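Local coordinates for protein glycoside hydrolase family 5 (Aspergillus oryzae, PDB 6LA0) that acts as a secreted family 5 glycoside hydrolase, a rutinosidase, and is probably also an exo-1,3-beta-glucosidase, at residues 279-284 / 321-326; 302-307 / 342-346. All coordinates share one frame. Residues are numbered along the deposited sequence.

Contact 1 (279-284 / 321-326); sequences LYADAQ and DAMYKY
Two alpha-helical segments, 279-284 and 321-326, run side by side in nearly the same direction. Their axes cross at -24° and come within 8.6 Å. The register pairs Y280 with A322 (CA-CA 5.2 Å), A283 with M323 (5.6 Å) and Q284 with Y326 (5.8 Å). Small residues allow this close approach. A283 and A322 point at each other. A322 CB fills a hollow formed by L279 O (3.7 Å), A283 CB (3.9 Å) and the face of the Y280 ring. A283 CB fills a hollow formed by A322 O (3.5 Å) and the Y326 ring (CD2 3.9 Å). Y280 (chi1 m) makes a CH-pi contact, with A322 CB 4.1 Å from its ring centroid. K325 NZ sits at the edge of that ring, 3.5 Å from Y280 CE1. Y326 (chi1 m) receives Q284 in turn: Q284 CB stands 3.9 Å from its ring centroid, over the face, a CH-pi contact. L279 CD2 meets M323 CE at 4.2 Å, and M323 continues onto T296 and W299 of strand 294-303. One water joins Y280 OH (3.1 Å) to K325 NZ (2.7 Å); another joins Q284 OE1 (2.6 Å) to Y326 OH (3.2 Å). D321 forms a salt bridge with R368. Such near-parallel packing of successive helices is typical of the outer layer of a (beta/alpha)8 TIM barrel.

Contact 2 (302-307 / 342-346); sequences QTLYQN and TVNGQ
Segment 302-307 continues from strand 294-303, weakly bonded here, and turns back through Q306, whose phi/psi of 49/59 is left-handed. Segment 342-346 is an irregular loop. They meet at a single beta bridge between N307 and G345 (CA-CA 4.8 Å) with a parallel bonding pattern: N307 N donates to N344 O (2.9 Å), and Q346 N donates to N307 O (3.0 Å). G345 adopts phi/psi 102/-131, where a CB would clash with N307 N. Both polar atoms of the N307 side chain (chi1 m) are hydrogen-bonded. N307 OD1 accepts from T303 N (3.0 Å), while N307 ND2 donates to T303 O (2.9 Å) and to N344 O (2.9 Å). N344 O thus accepts twice. T303 OG1 donates to Y305 O (2.7 Å) across the turn. These are the loops that follow the last two strands of the TIM barrel, at the C-terminal strand ends. L304 O accepts from N344 ND2 (2.7 Å) and from a water at 2.8 Å; that water accepts from N344 N (2.8 Å) and weakly from Q302 NE2 (3.1 Å). A second water accepts from Q302 NE2 (3.3 Å) and donates to T342 O (2.8 Å). Q302 OE1 accepts hydrogen bonds from W353 NE1 and Q349 NE2, and Q346 OE1 from F309 N. The CA-to-CB bond of Y305 points away from 342-346, and its side chain touches a NAG sugar.

How the contacts relate
From the N terminus the chain first passes 279-284 in helix 275-285. It then runs through strand 294-303 into 302-307, and on through helix 312-326 to 321-326. There contact 1 closes its loop, with 36 residues between its segments. Strand 329-332 follows, and the next loop brings 342-346 back to 302-307, closing contact 2 across 34 residues. The segments alternate, so the two closures cross. Contact 1 ties two neighbouring helices on the outside of the barrel. Contact 2 ties the loops beyond two neighbouring strands. Their centres are 22 Å apart and their nearest atoms about 8 Å, so they do not touch; strand 294-303 connects the two regions.

Contact 1 (279-284 / 321-326)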
loop_
_atom_site.group_PDB
_atom_site.type_symbol
_atom_site.label_atom_id
_atom_site.label_comp_id
_atom_site.label_asym_id
_atom_site.label_seq_id
_atom_site.Cartn_x
_atom_site.Cartn_y
_atom_site.Cartn_z
ATOM N N LEU A 279 18.320 -4.088 -6.809
ATOM C CA LEU A 279 17.683 -3.963 -5.501
ATOM C C LEU A 279 18.568 -3.195 -4.530
ATOM O O LEU A 279 18.081 -2.338 -3.774
ATOM C CB LEU A 279 17.357 -5.345 -4.930
ATOM C CG LEU A 279 16.249 -6.157 -5.615
ATOM C CD1 LEU A 279 16.364 -7.672 -5.314
ATOM C CD2 LEU A 279 14.871 -5.624 -5.216
ATOM N N TYR A 280 19.878 -3.484 -4.537
ATOM C CA TYR A 280 20.767 -2.832 -3.588
ATOM C C TYR A 280 21.009 -1.380 -3.980
ATOM O O TYR A 280 21.034 -0.496 -3.115
ATOM C CB TYR A 280 22.083 -3.597 -3.484
ATOM C CG TYR A 280 22.014 -4.828 -2.602
ATOM C CD1 TYR A 280 22.229 -4.741 -1.234
ATOM C CD2 TYR A 280 21.750 -6.074 -3.140
ATOM C CE1 TYR A 280 22.171 -5.873 -0.421
ATOM C CE2 TYR A 280 21.689 -7.210 -2.338
ATOM C CZ TYR A 280 21.892 -7.100 -0.980
ATOM O OH TYR A 280 21.845 -8.234 -0.189
ATOM N N ALA A 281 21.174 -1.114 -5.280
ATOM C CA ALA A 281 21.352 0.259 -5.745
ATOM C C ALA A 281 20.150 1.116 -5.378
ATOM O O ALA A 281 20.303 2.245 -4.885
ATOM C CB ALA A 281 21.576 0.281 -7.256
ATOM N N ASP A 282 18.941 0.593 -5.617
ATOM C CA ASP A 282 17.718 1.366 -5.390
ATOM C C ASP A 282 17.524 1.670 -3.912
ATOM O O ASP A 282 17.132 2.788 -3.541
ATOM C CB ASP A 282 16.505 0.603 -5.930
ATOM C CG ASP A 282 16.407 0.648 -7.448
ATOM O OD1 ASP A 282 17.004 1.557 -8.070
ATOM O OD2 ASP A 282 15.741 -0.234 -8.024
ATOM N N ALA A 283 17.749 0.675 -3.052
ATOM C CA ALA A 283 17.602 0.889 -1.621
ATOM C C ALA A 283 18.604 1.927 -1.126
ATOM O O ALA A 283 18.277 2.767 -0.276
ATOM C CB ALA A 283 17.772 -0.436 -0.878
ATOM N N GLN A 284 19.829 1.900 -1.673
ATOM C CA GLN A 284 20.830 2.899 -1.307
ATOM C C GLN A 284 20.398 4.297 -1.733
ATOM O O GLN A 284 20.508 5.248 -0.955
ATOM C CB GLN A 284 22.187 2.553 -1.929
ATOM C CG GLN A 284 23.294 3.553 -1.582
ATOM C CD GLN A 284 24.673 3.106 -2.065
ATOM O OE1 GLN A 284 24.907 1.922 -2.312
ATOM N NE2 GLN A 284 25.585 4.061 -2.204
ATOM N N ASP A 321 17.015 -8.057 2.394
ATOM C CA ASP A 321 18.312 -7.603 2.901
ATOM C C ASP A 321 18.557 -6.129 2.599
ATOM O O ASP A 321 18.947 -5.355 3.482
ATOM C CB ASP A 321 19.427 -8.438 2.271
ATOM C CG ASP A 321 19.464 -9.862 2.782
ATOM O OD1 ASP A 321 18.724 -10.185 3.725
ATOM O OD2 ASP A 321 20.256 -10.664 2.232
ATOM N N ALA A 322 18.342 -5.731 1.341
ATOM C CA ALA A 322 18.629 -4.370 0.902
ATOM C C ALA A 322 17.744 -3.344 1.605
ATOM O O ALA A 322 18.217 -2.297 2.056
ATOM C CB ALA A 322 18.445 -4.283 -0.609
ATOM N N MET A 323 16.446 -3.604 1.678
ATOM C CA MET A 323 15.572 -2.595 2.260
ATOM C C MET A 323 15.715 -2.536 3.776
ATOM O O MET A 323 15.433 -1.489 4.382
ATOM C CB MET A 323 14.120 -2.853 1.849
ATOM C CG MET A 323 13.835 -2.607 0.351
ATOM S SD MET A 323 12.900 -3.952 -0.352
ATOM C CE MET A 323 12.968 -3.547 -2.085
ATOM N N TYR A 324 16.153 -3.628 4.411
ATOM C CA TYR A 324 16.389 -3.595 5.856
ATOM C C TYR A 324 17.700 -2.896 6.202
ATOM O O TYR A 324 17.811 -2.265 7.262
ATOM C CB TYR A 324 16.401 -5.010 6.420
ATOM C CG TYR A 324 16.164 -5.119 7.908
ATOM C CD1 TYR A 324 14.866 -5.115 8.422
ATOM C CD2 TYR A 324 17.227 -5.256 8.802
ATOM C CE1 TYR A 324 14.633 -5.233 9.778
ATOM C CE2 TYR A 324 17.002 -5.371 10.172
ATOM C CZ TYR A 324 15.697 -5.357 10.649
ATOM O OH TYR A 324 15.445 -5.475 11.998
ATOM N N LYS A 325 18.691 -2.998 5.325
ATOM C CA LYS A 325 19.992 -2.400 5.593
ATOM C C LYS A 325 19.961 -0.889 5.400
ATOM O O LYS A 325 20.499 -0.142 6.226
ATOM C CB LYS A 325 21.040 -3.042 4.681
ATOM C CG LYS A 325 22.470 -2.655 4.998
ATOM C CD LYS A 325 23.467 -3.668 4.439
ATOM C CE LYS A 325 22.910 -4.441 3.235
ATOM N NZ LYS A 325 23.999 -5.160 2.498
ATOM N N TYR A 326 19.353 -0.411 4.317
ATOM C CA TYR A 326 19.377 1.035 4.011
ATOM C C TYR A 326 18.162 1.784 4.552
ATOM O O TYR A 326 18.220 2.988 4.614
ATOM C CB TYR A 326 19.475 1.239 2.507
ATOM C CG TYR A 326 20.821 0.870 1.924
ATOM C CD1 TYR A 326 21.886 1.739 1.953
ATOM C CD2 TYR A 326 21.020 -0.359 1.352
ATOM C CE1 TYR A 326 23.113 1.394 1.422
ATOM C CE2 TYR A 326 22.230 -0.719 0.792
ATOM C CZ TYR A 326 23.293 0.157 0.842
ATOM O OH TYR A 326 24.486 -0.202 0.319
HETATM O O HOH W 1 23.329 -7.757 2.454
HETATM O O HOH W 2 24.183 -0.488 -2.854
HETATM O O HOH W 3 26.630 1.274 0.526
#

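Contact 2 (302-307 / 342-346)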
loop_
_atom_site.group_PDB
_atom_site.type_symbol
_atom_site.label_atom_id
_atom_site.label_comp_id
_atom_site.label_asym_id
_atom_site.label_seq_id
_atom_site.Cartn_x
_atom_site.Cartn_y
_atom_site.Cartn_z
ATOM N N GLN A 302 9.145 -9.357 -9.854
ATOM C CA GLN A 302 9.015 -9.594 -11.291
ATOM C C GLN A 302 9.816 -8.554 -12.053
ATOM O O GLN A 302 9.726 -7.360 -11.761
ATOM C CB GLN A 302 7.562 -9.549 -11.764
ATOM C CG GLN A 302 7.465 -9.886 -13.249
ATOM C CD GLN A 302 6.221 -9.379 -13.938
ATOM O OE1 GLN A 302 5.146 -9.248 -13.328
ATOM N NE2 GLN A 302 6.351 -9.093 -15.230
ATOM N N THR A 303 10.606 -9.003 -13.030
ATOM C CA THR A 303 11.381 -8.099 -13.865
ATOM C C THR A 303 10.749 -8.041 -15.248
ATOM O O THR A 303 9.925 -8.883 -15.609
ATOM C CB THR A 303 12.846 -8.547 -13.950
ATOM O OG1 THR A 303 12.903 -9.873 -14.498
ATOM C CG2 THR A 303 13.464 -8.556 -12.558
ATOM N N LEU A 304 11.108 -7.016 -16.018
ATOM C CA LEU A 304 10.536 -6.929 -17.355
ATOM C C LEU A 304 10.969 -8.112 -18.217
ATOM O O LEU A 304 10.144 -8.692 -18.936
ATOM C CB LEU A 304 10.911 -5.608 -18.019
ATOM C CG LEU A 304 10.421 -5.418 -19.454
ATOM C CD1 LEU A 304 8.899 -5.494 -19.515
ATOM C CD2 LEU A 304 10.915 -4.092 -19.998
ATOM N N TYR A 305 12.243 -8.516 -18.125
ATOM C CA TYR A 305 12.804 -9.562 -18.984
ATOM C C TYR A 305 13.289 -10.776 -18.193
ATOM O O TYR A 305 13.649 -10.674 -17.017
ATOM C CB TYR A 305 13.975 -9.020 -19.817
ATOM C CG TYR A 305 13.599 -7.911 -20.764
ATOM C CD1 TYR A 305 12.697 -8.132 -21.794
ATOM C CD2 TYR A 305 14.134 -6.635 -20.618
ATOM C CE1 TYR A 305 12.347 -7.117 -22.661
ATOM C CE2 TYR A 305 13.789 -5.616 -21.485
ATOM C CZ TYR A 305 12.897 -5.868 -22.503
ATOM O OH TYR A 305 12.540 -4.866 -23.373
ATOM N N GLN A 306 13.258 -11.939 -18.857
ATOM C CA GLN A 306 13.933 -13.165 -18.422
ATOM C C GLN A 306 13.656 -13.517 -16.959
ATOM O O GLN A 306 14.566 -13.653 -16.142
ATOM C CB GLN A 306 15.437 -13.054 -18.675
ATOM C CG GLN A 306 15.784 -13.109 -20.140
ATOM C CD GLN A 306 17.271 -13.101 -20.370
ATOM O OE1 GLN A 306 17.929 -14.141 -20.280
ATOM N NE2 GLN A 306 17.818 -11.925 -20.666
ATOM N N ASN A 307 12.374 -13.707 -16.643
ATOM C CA ASN A 307 12.014 -14.110 -15.292
ATOM C C ASN A 307 12.360 -15.574 -15.052
ATOM O O ASN A 307 12.144 -16.427 -15.919
ATOM C CB ASN A 307 10.526 -13.890 -15.050
ATOM C CG ASN A 307 10.181 -12.429 -14.861
ATOM O OD1 ASN A 307 10.355 -11.867 -13.772
ATOM N ND2 ASN A 307 9.705 -11.796 -15.930
ATOM N N THR A 342 0.693 -13.552 -18.332
ATOM C CA THR A 342 2.018 -14.108 -18.565
ATOM C C THR A 342 3.085 -13.036 -18.343
ATOM O O THR A 342 2.818 -11.828 -18.392
ATOM C CB THR A 342 2.139 -14.692 -19.976
ATOM O OG1 THR A 342 3.303 -15.533 -20.045
ATOM C CG2 THR A 342 2.268 -13.590 -21.018
ATOM N N VAL A 343 4.306 -13.498 -18.066
ATOM C CA VAL A 343 5.475 -12.633 -17.951
ATOM C C VAL A 343 6.522 -13.133 -18.937
ATOM O O VAL A 343 6.450 -14.261 -19.441
ATOM C CB VAL A 343 6.057 -12.603 -16.523
ATOM C CG1 VAL A 343 4.954 -12.355 -15.502
ATOM C CG2 VAL A 343 6.795 -13.900 -16.234
ATOM N N ASN A 344 7.501 -12.274 -19.221
ATOM C CA ASN A 344 8.591 -12.659 -20.110
ATOM C C ASN A 344 9.485 -13.661 -19.397
ATOM O O ASN A 344 9.971 -13.386 -18.296
ATOM C CB ASN A 344 9.401 -11.439 -20.540
ATOM C CG ASN A 344 8.617 -10.497 -21.426
ATOM O OD1 ASN A 344 7.764 -10.927 -22.209
ATOM N ND2 ASN A 344 8.885 -9.195 -21.294
ATOM N N GLY A 345 9.693 -14.814 -20.018
ATOM C CA GLY A 345 10.451 -15.891 -19.405
ATOM C C GLY A 345 9.538 -16.979 -18.849
ATOM O O GLY A 345 8.609 -17.432 -19.526
ATOM N N GLN A 346 9.790 -17.378 -17.604
ATOM C CA GLN A 346 9.108 -18.518 -17.000
ATOM C C GLN A 346 7.860 -18.080 -16.229
ATOM O O GLN A 346 7.937 -17.245 -15.320
ATOM C CB GLN A 346 10.085 -19.270 -16.092
ATOM C CG GLN A 346 11.292 -19.843 -16.874
ATOM C CD GLN A 346 12.389 -20.406 -15.992
ATOM O OE1 GLN A 346 12.303 -20.374 -14.766
ATOM N NE2 GLN A 346 13.452 -20.914 -16.623
HETATM O O HOH W 4 7.684 -9.732 -17.998
HETATM O O HOH W 5 3.660 -9.541 -17.061
#